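Long-range contact in 6-aminohexanoate-cyclic-dimer hydrolase (Arthrobacter sp., PDB 3A2Q), which hydrolyses one amide bond of the cyclic dimer of 6-aminohexanoate, a by-product of nylon-6 manufacture, to give the linear dimer: residues A[246-258]-A[459-471]. The protein carries 1 engineered substitution. Numbering follows the deposited sequence.
Sequences PYAQGISENPGSL and REDLLLQVAAQLE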
ATOM      1  N   PRO A 246      11.575  20.137  -0.096  1.00 38.03           N
ATOM      2  CA  PRO A 246      10.624  19.223  -0.739  1.00 36.21           C
ATOM      3  C   PRO A 246      11.358  17.919  -1.042  1.00 33.51           C
ATOM      4  O   PRO A 246      12.553  17.929  -1.330  1.00 35.64           O
ATOM      5  CB  PRO A 246      10.214  19.974  -2.004  1.00 38.51           C
ATOM      6  CG  PRO A 246      10.413  21.421  -1.627  1.00 37.00           C
ATOM      7  CD  PRO A 246      11.705  21.387  -0.862  1.00 39.78           C
ATOM      8  N   TYR A 247      10.652  16.797  -0.971  1.00 31.06           N
ATOM      9  CA  TYR A 247      11.283  15.508  -1.220  1.00 32.07           C
ATOM     10  C   TYR A 247      11.876  15.352  -2.616  1.00 30.27           C
ATOM     11  O   TYR A 247      12.900  14.695  -2.783  1.00 32.32           O
ATOM     12  CB  TYR A 247      10.286  14.388  -0.932  1.00 30.80           C
ATOM     13  CG  TYR A 247       9.942  14.307   0.532  1.00 26.41           C
ATOM     14  CD1 TYR A 247      10.887  13.874   1.461  1.00 30.48           C
ATOM     15  CD2 TYR A 247       8.694  14.710   0.998  1.00 24.14           C
ATOM     16  CE1 TYR A 247      10.598  13.847   2.827  1.00 26.60           C
ATOM     17  CE2 TYR A 247       8.395  14.689   2.359  1.00 29.98           C
ATOM     18  CZ  TYR A 247       9.354  14.254   3.266  1.00 27.72           C
ATOM     19  OH  TYR A 247       9.067  14.219   4.608  1.00 30.80           O
ATOM     20  N   ALA A 248      11.244  15.951  -3.616  1.00 32.90           N
ATOM     21  CA  ALA A 248      11.757  15.852  -4.980  1.00 34.59           C
ATOM     22  C   ALA A 248      13.154  16.466  -5.081  1.00 36.44           C
ATOM     23  O   ALA A 248      13.921  16.136  -5.984  1.00 35.61           O
ATOM     24  CB  ALA A 248      10.811  16.543  -5.948  1.00 35.80           C
ATOM     25  N   GLN A 249      13.478  17.350  -4.144  1.00 37.65           N
ATOM     26  CA  GLN A 249      14.781  18.008  -4.121  1.00 42.19           C
ATOM     27  C   GLN A 249      15.821  17.263  -3.284  1.00 42.37           C
ATOM     28  O   GLN A 249      16.982  17.151  -3.680  1.00 45.57           O
ATOM     29  CB  GLN A 249      14.644  19.433  -3.575  1.00 47.34           C
ATOM     30  CG  GLN A 249      13.895  20.400  -4.475  1.00 53.71           C
ATOM     31  CD  GLN A 249      13.757  21.782  -3.851  1.00 58.10           C
ATOM     32  OE1 GLN A 249      14.727  22.343  -3.333  1.00 56.88           O
ATOM     33  NE2 GLN A 249      12.551  22.339  -3.904  1.00 60.15           N
ATOM     34  N   GLY A 250      15.403  16.762  -2.128  1.00 42.70           N
ATOM     35  CA  GLY A 250      16.322  16.065  -1.244  1.00 44.62           C
ATOM     36  C   GLY A 250      16.737  14.664  -1.652  1.00 45.07           C
ATOM     37  O   GLY A 250      17.768  14.162  -1.198  1.00 43.10           O
ATOM     38  N   ILE A 251      15.942  14.034  -2.510  1.00 46.03           N
ATOM     39  CA  ILE A 251      16.219  12.675  -2.967  1.00 43.33           C
ATOM     40  C   ILE A 251      17.621  12.485  -3.552  1.00 43.92           C
ATOM     41  O   ILE A 251      18.183  11.387  -3.489  1.00 41.99           O
ATOM     42  CB  ILE A 251      15.161  12.232  -4.011  1.00 40.85           C
ATOM     43  CG1 ILE A 251      15.480  10.831  -4.528  1.00 38.02           C
ATOM     44  CG2 ILE A 251      15.108  13.233  -5.152  1.00 41.40           C
ATOM     45  CD1 ILE A 251      14.513  10.342  -5.582  1.00 41.32           C
ATOM     46  N   SER A 252      18.198  13.548  -4.105  1.00 45.38           N
ATOM     47  CA  SER A 252      19.526  13.453  -4.704  1.00 45.33           C
ATOM     48  C   SER A 252      20.675  13.796  -3.758  1.00 46.40           C
ATOM     49  O   SER A 252      21.845  13.691  -4.127  1.00 45.09           O
ATOM     50  CB  SER A 252      19.603  14.341  -5.949  1.00 46.58           C
ATOM     51  OG  SER A 252      19.193  15.665  -5.662  1.00 51.54           O
ATOM     52  N   GLU A 253      20.345  14.204  -2.540  1.00 46.26           N
ATOM     53  CA  GLU A 253      21.371  14.551  -1.566  1.00 47.07           C
ATOM     54  C   GLU A 253      22.061  13.301  -1.031  1.00 49.36           C
ATOM     55  O   GLU A 253      21.432  12.253  -0.866  1.00 46.95           O
ATOM     56  CB  GLU A 253      20.750  15.348  -0.417  1.00 49.66           C
ATOM     57  CG  GLU A 253      20.356  16.761  -0.809  1.00 55.38           C
ATOM     58  CD  GLU A 253      19.530  17.455   0.256  1.00 62.26           C
ATOM     59  OE1 GLU A 253      19.942  17.444   1.436  1.00 68.67           O
ATOM     60  OE2 GLU A 253      18.470  18.018  -0.090  1.00 67.21           O
ATOM     61  N   ASN A 254      23.361  13.415  -0.774  1.00 48.66           N
ATOM     62  CA  ASN A 254      24.138  12.295  -0.263  1.00 48.50           C
ATOM     63  C   ASN A 254      23.963  12.209   1.248  1.00 47.46           C
ATOM     64  O   ASN A 254      24.376  13.102   1.980  1.00 48.26           O
ATOM     65  CB  ASN A 254      25.618  12.478  -0.605  1.00 50.22           C
ATOM     66  CG  ASN A 254      26.431  11.221  -0.366  1.00 52.82           C
ATOM     67  OD1 ASN A 254      26.455  10.682   0.741  1.00 51.90           O
ATOM     68  ND2 ASN A 254      27.106  10.747  -1.406  1.00 55.27           N
ATOM     69  N   PRO A 255      23.335  11.128   1.732  1.00 46.91           N
ATOM     70  CA  PRO A 255      23.099  10.924   3.164  1.00 45.33           C
ATOM     71  C   PRO A 255      24.359  10.543   3.933  1.00 44.07           C
ATOM     72  O   PRO A 255      24.392  10.628   5.159  1.00 45.92           O
ATOM     73  CB  PRO A 255      22.066   9.802   3.185  1.00 46.44           C
ATOM     74  CG  PRO A 255      22.413   9.010   1.961  1.00 46.22           C
ATOM     75  CD  PRO A 255      22.674  10.077   0.934  1.00 48.28           C
ATOM     76  N   GLY A 256      25.388  10.115   3.209  1.00 42.54           N
ATOM     77  CA  GLY A 256      26.622   9.712   3.854  1.00 40.97           C
ATOM     78  C   GLY A 256      26.537   8.258   4.278  1.00 41.60           C
ATOM     79  O   GLY A 256      25.591   7.561   3.913  1.00 40.43           O
ATOM     80  N   SER A 257      27.520   7.799   5.046  1.00 39.77           N
ATOM     81  CA  SER A 257      27.550   6.417   5.516  1.00 36.87           C
ATOM     82  C   SER A 257      26.610   6.240   6.708  1.00 36.58           C
ATOM     83  O   SER A 257      26.833   6.800   7.781  1.00 32.35           O
ATOM     84  CB  SER A 257      28.980   6.030   5.906  1.00 36.09           C
ATOM     85  OG  SER A 257      29.060   4.680   6.330  1.00 40.69           O
ATOM     86  N   LEU A 258      25.555   5.456   6.515  1.00 34.97           N
ATOM     87  CA  LEU A 258      24.574   5.225   7.571  1.00 31.90           C
ATOM     88  C   LEU A 258      24.747   3.868   8.242  1.00 28.89           C
ATOM     89  O   LEU A 258      25.308   2.945   7.659  1.00 29.70           O
ATOM     90  CB  LEU A 258      23.164   5.320   6.983  1.00 33.10           C
ATOM     91  CG  LEU A 258      22.804   6.611   6.249  1.00 36.17           C
ATOM     92  CD1 LEU A 258      21.405   6.490   5.663  1.00 35.46           C
ATOM     93  CD2 LEU A 258      22.877   7.787   7.210  1.00 31.98           C
ATOM     94  N   ARG A 459      11.599  10.206   8.820  1.00 23.90           N
ATOM     95  CA  ARG A 459      12.764  10.353   7.950  1.00 25.04           C
ATOM     96  C   ARG A 459      12.650   9.820   6.518  1.00 24.46           C
ATOM     97  O   ARG A 459      13.532   9.094   6.047  1.00 23.94           O
ATOM     98  CB  ARG A 459      13.995   9.738   8.618  1.00 23.46           C
ATOM     99  CG  ARG A 459      14.361  10.344   9.965  1.00 28.03           C
ATOM    100  CD  ARG A 459      14.433  11.859   9.883  1.00 29.51           C
ATOM    101  NE  ARG A 459      15.392  12.337   8.891  1.00 28.79           N
ATOM    102  CZ  ARG A 459      16.705  12.403   9.082  1.00 37.00           C
ATOM    103  NH1 ARG A 459      17.237  12.017  10.234  1.00 37.56           N
ATOM    104  NH2 ARG A 459      17.490  12.875   8.122  1.00 37.34           N
ATOM    105  N   GLU A 460      11.580  10.193   5.825  1.00 24.35           N
ATOM    106  CA  GLU A 460      11.408   9.776   4.438  1.00 23.50           C
ATOM    107  C   GLU A 460      12.551  10.348   3.604  1.00 26.57           C
ATOM    108  O   GLU A 460      12.924   9.784   2.581  1.00 25.24           O
ATOM    109  CB  GLU A 460      10.076  10.279   3.876  1.00 24.80           C
ATOM    110  CG  GLU A 460       8.878   9.432   4.262  1.00 25.96           C
ATOM    111  CD  GLU A 460       8.188   9.916   5.515  1.00 26.81           C
ATOM    112  OE1 GLU A 460       8.885  10.244   6.494  1.00 26.31           O
ATOM    113  OE2 GLU A 460       6.942   9.957   5.517  1.00 23.70           O
ATOM    114  N   ASP A 461      13.111  11.472   4.044  1.00 26.14           N
ATOM    115  CA  ASP A 461      14.210  12.075   3.301  1.00 28.06           C
ATOM    116  C   ASP A 461      15.380  11.099   3.170  1.00 26.58           C
ATOM    117  O   ASP A 461      15.890  10.889   2.069  1.00 28.77           O
ATOM    118  CB  ASP A 461      14.655  13.391   3.965  1.00 32.51           C
ATOM    119  CG  ASP A 461      15.125  13.204   5.395  1.00 36.10           C
ATOM    120  OD1 ASP A 461      14.394  12.582   6.194  1.00 33.53           O
ATOM    121  OD2 ASP A 461      16.227  13.693   5.724  1.00 41.96           O
ATOM    122  N   LEU A 462      15.796  10.493   4.280  1.00 25.83           N
ATOM    123  CA  LEU A 462      16.894   9.529   4.257  1.00 26.06           C
ATOM    124  C   LEU A 462      16.465   8.281   3.502  1.00 26.34           C
ATOM    125  O   LEU A 462      17.226   7.722   2.704  1.00 24.31           O
ATOM    126  CB  LEU A 462      17.293   9.121   5.677  1.00 30.99           C
ATOM    127  CG  LEU A 462      17.972  10.152   6.575  1.00 37.76           C
ATOM    128  CD1 LEU A 462      18.289   9.500   7.919  1.00 41.69           C
ATOM    129  CD2 LEU A 462      19.251  10.658   5.912  1.00 40.80           C
ATOM    130  N   LEU A 463      15.235   7.853   3.753  1.00 25.49           N
ATOM    131  CA  LEU A 463      14.710   6.660   3.104  1.00 24.58           C
ATOM    132  C   LEU A 463      14.731   6.775   1.582  1.00 25.84           C
ATOM    133  O   LEU A 463      15.205   5.870   0.901  1.00 28.02           O
ATOM    134  CB  LEU A 463      13.282   6.390   3.582  1.00 26.80           C
ATOM    135  CG  LEU A 463      12.630   5.099   3.087  1.00 27.11           C
ATOM    136  CD1 LEU A 463      13.420   3.888   3.584  1.00 31.50           C
ATOM    137  CD2 LEU A 463      11.203   5.049   3.582  1.00 29.10           C
ATOM    138  N   LEU A 464      14.223   7.882   1.050  1.00 25.95           N
ATOM    139  CA  LEU A 464      14.182   8.077  -0.397  1.00 25.72           C
ATOM    140  C   LEU A 464      15.579   8.253  -0.964  1.00 27.53           C
ATOM    141  O   LEU A 464      15.832   7.929  -2.124  1.00 25.90           O
ATOM    142  CB  LEU A 464      13.317   9.287  -0.754  1.00 24.92           C
ATOM    143  CG  LEU A 464      11.831   9.159  -0.411  1.00 29.88           C
ATOM    144  CD1 LEU A 464      11.117  10.470  -0.674  1.00 31.28           C
ATOM    145  CD2 LEU A 464      11.217   8.037  -1.229  1.00 38.20           C
ATOM    146  N   GLN A 465      16.488   8.769  -0.145  1.00 26.57           N
ATOM    147  CA  GLN A 465      17.863   8.953  -0.583  1.00 23.98           C
ATOM    148  C   GLN A 465      18.534   7.596  -0.791  1.00 27.87           C
ATOM    149  O   GLN A 465      19.165   7.358  -1.824  1.00 27.20           O
ATOM    150  CB  GLN A 465      18.625   9.788   0.445  1.00 25.31           C
ATOM    151  CG  GLN A 465      18.366  11.274   0.296  1.00 28.09           C
ATOM    152  CD  GLN A 465      18.722  12.056   1.539  1.00 28.36           C
ATOM    153  OE1 GLN A 465      19.455  11.574   2.402  1.00 32.67           O
ATOM    154  NE2 GLN A 465      18.208  13.276   1.634  1.00 31.16           N
ATOM    155  N   VAL A 466      18.389   6.699   0.180  1.00 25.29           N
ATOM    156  CA  VAL A 466      18.988   5.374   0.058  1.00 25.01           C
ATOM    157  C   VAL A 466      18.246   4.539  -0.982  1.00 25.32           C
ATOM    158  O   VAL A 466      18.843   3.709  -1.670  1.00 25.17           O
ATOM    159  CB  VAL A 466      18.997   4.632   1.407  1.00 26.14           C
ATOM    160  CG1 VAL A 466      19.548   3.221   1.225  1.00 26.51           C
ATOM    161  CG2 VAL A 466      19.867   5.388   2.397  1.00 31.37           C
ATOM    162  N   ALA A 467      16.945   4.763  -1.109  1.00 23.72           N
ATOM    163  CA  ALA A 467      16.173   4.020  -2.091  1.00 25.70           C
ATOM    164  C   ALA A 467      16.703   4.404  -3.472  1.00 29.17           C
ATOM    165  O   ALA A 467      16.817   3.565  -4.363  1.00 27.35           O
ATOM    166  CB  ALA A 467      14.693   4.370  -1.976  1.00 27.37           C
ATOM    167  N   ALA A 468      17.035   5.680  -3.642  1.00 29.60           N
ATOM    168  CA  ALA A 468      17.556   6.158  -4.916  1.00 31.54           C
ATOM    169  C   ALA A 468      18.894   5.489  -5.225  1.00 31.11           C
ATOM    170  O   ALA A 468      19.171   5.155  -6.377  1.00 31.44           O
ATOM    171  CB  ALA A 468      17.720   7.675  -4.885  1.00 33.33           C
ATOM    172  N   GLN A 469      19.721   5.292  -4.200  1.00 30.86           N
ATOM    173  CA  GLN A 469      21.021   4.651  -4.397  1.00 30.99           C
ATOM    174  C   GLN A 469      20.845   3.197  -4.836  1.00 30.46           C
ATOM    175  O   GLN A 469      21.569   2.707  -5.701  1.00 27.29           O
ATOM    176  CB  GLN A 469      21.847   4.691  -3.105  1.00 30.06           C
ATOM    177  CG  GLN A 469      22.022   6.081  -2.512  1.00 30.05           C
ATOM    178  CD  GLN A 469      22.952   6.091  -1.318  1.00 35.29           C
ATOM    179  OE1 GLN A 469      22.978   5.152  -0.527  1.00 34.58           O
ATOM    180  NE2 GLN A 469      23.716   7.167  -1.173  1.00 40.56           N
ATOM    181  N   LEU A 470      19.883   2.505  -4.235  1.00 30.63           N
ATOM    182  CA  LEU A 470      19.632   1.111  -4.586  1.00 31.02           C
ATOM    183  C   LEU A 470      19.038   0.992  -5.982  1.00 29.60           C
ATOM    184  O   LEU A 470      19.288   0.023  -6.694  1.00 32.34           O
ATOM    185  CB  LEU A 470      18.699   0.464  -3.562  1.00 24.97           C
ATOM    186  CG  LEU A 470      19.373   0.053  -2.251  1.00 29.71           C
ATOM    187  CD1 LEU A 470      18.322  -0.442  -1.265  1.00 32.73           C
ATOM    188  CD2 LEU A 470      20.411  -1.031  -2.534  1.00 27.96           C
ATOM    189  N   GLU A 471      18.245   1.985  -6.361  1.00 29.61           N
ATOM    190  CA  GLU A 471      17.627   2.024  -7.676  1.00 30.40           C
ATOM    191  C   GLU A 471      18.732   2.126  -8.729  1.00 34.51           C
ATOM    192  O   GLU A 471      18.606   1.603  -9.838  1.00 33.49           O
ATOM    193  CB  GLU A 471      16.702   3.238  -7.757  1.00 27.55           C
ATOM    194  CG  GLU A 471      15.974   3.423  -9.069  1.00 33.20           C
ATOM    195  CD  GLU A 471      15.064   4.634  -9.032  1.00 35.83           C
ATOM    196  OE1 GLU A 471      15.556   5.730  -8.684  1.00 34.01           O
ATOM    197  OE2 GLU A 471      13.862   4.496  -9.342  1.00 31.01           O
TER
HETATM  198  O   HOH W   1      11.287  13.521   5.918  1.00 35.17           O
HETATM  199  O   HOH W   2      20.227   9.243  -3.414  1.00 41.77           O
HETATM  200  O   HOH W   3      22.642   9.761  -2.611  1.00 64.11           O
HETATM  201  O   HOH W   4      25.856   7.354   0.949  1.00 43.60           O
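Segment 246-258, a short helical turn, a type I beta turn (G250 to E253) and a loop, drapes across helix 460-471, nearest where the CA atoms of I251 and Q465 stand 4.7 Å apart. Q465 reaches into the turn: with CG anti to its carbonyl carbon (chi1 -81°) and the chain extended beyond, NE2 donates a bent hydrogen bond (3.0 Å, 138°) to G250 O from above the carbonyl plane, while E253 N binds that oxygen from the opposite face. P255 CB lies 3.3 Å from Q465 OE1 and also packs on L462 CD2. I251 CG1 rests on A468 CB (3.9 Å). At the helix start, the Y247 ring turns its edge to D461 N, CE1 at 3.7 Å, and water 1 joins Y247 OH to D461 OD1, one oxygen of the carboxylate that R459 holds side-on, NE to OD1 and NH2 to OD2. Water 2 bridges I251 O and Q465 O. Beneath, L463 and L470 face strands 435-442 and 448-455. Shortening Q465 to an alanine is likely to cost G250 O its side-chain donor and open a gap beside P255. Away from the active site, one amide thus fixes the turn's carbonyl and waters carry other polar links, holding segment 246-258 to a sheet-covering helix.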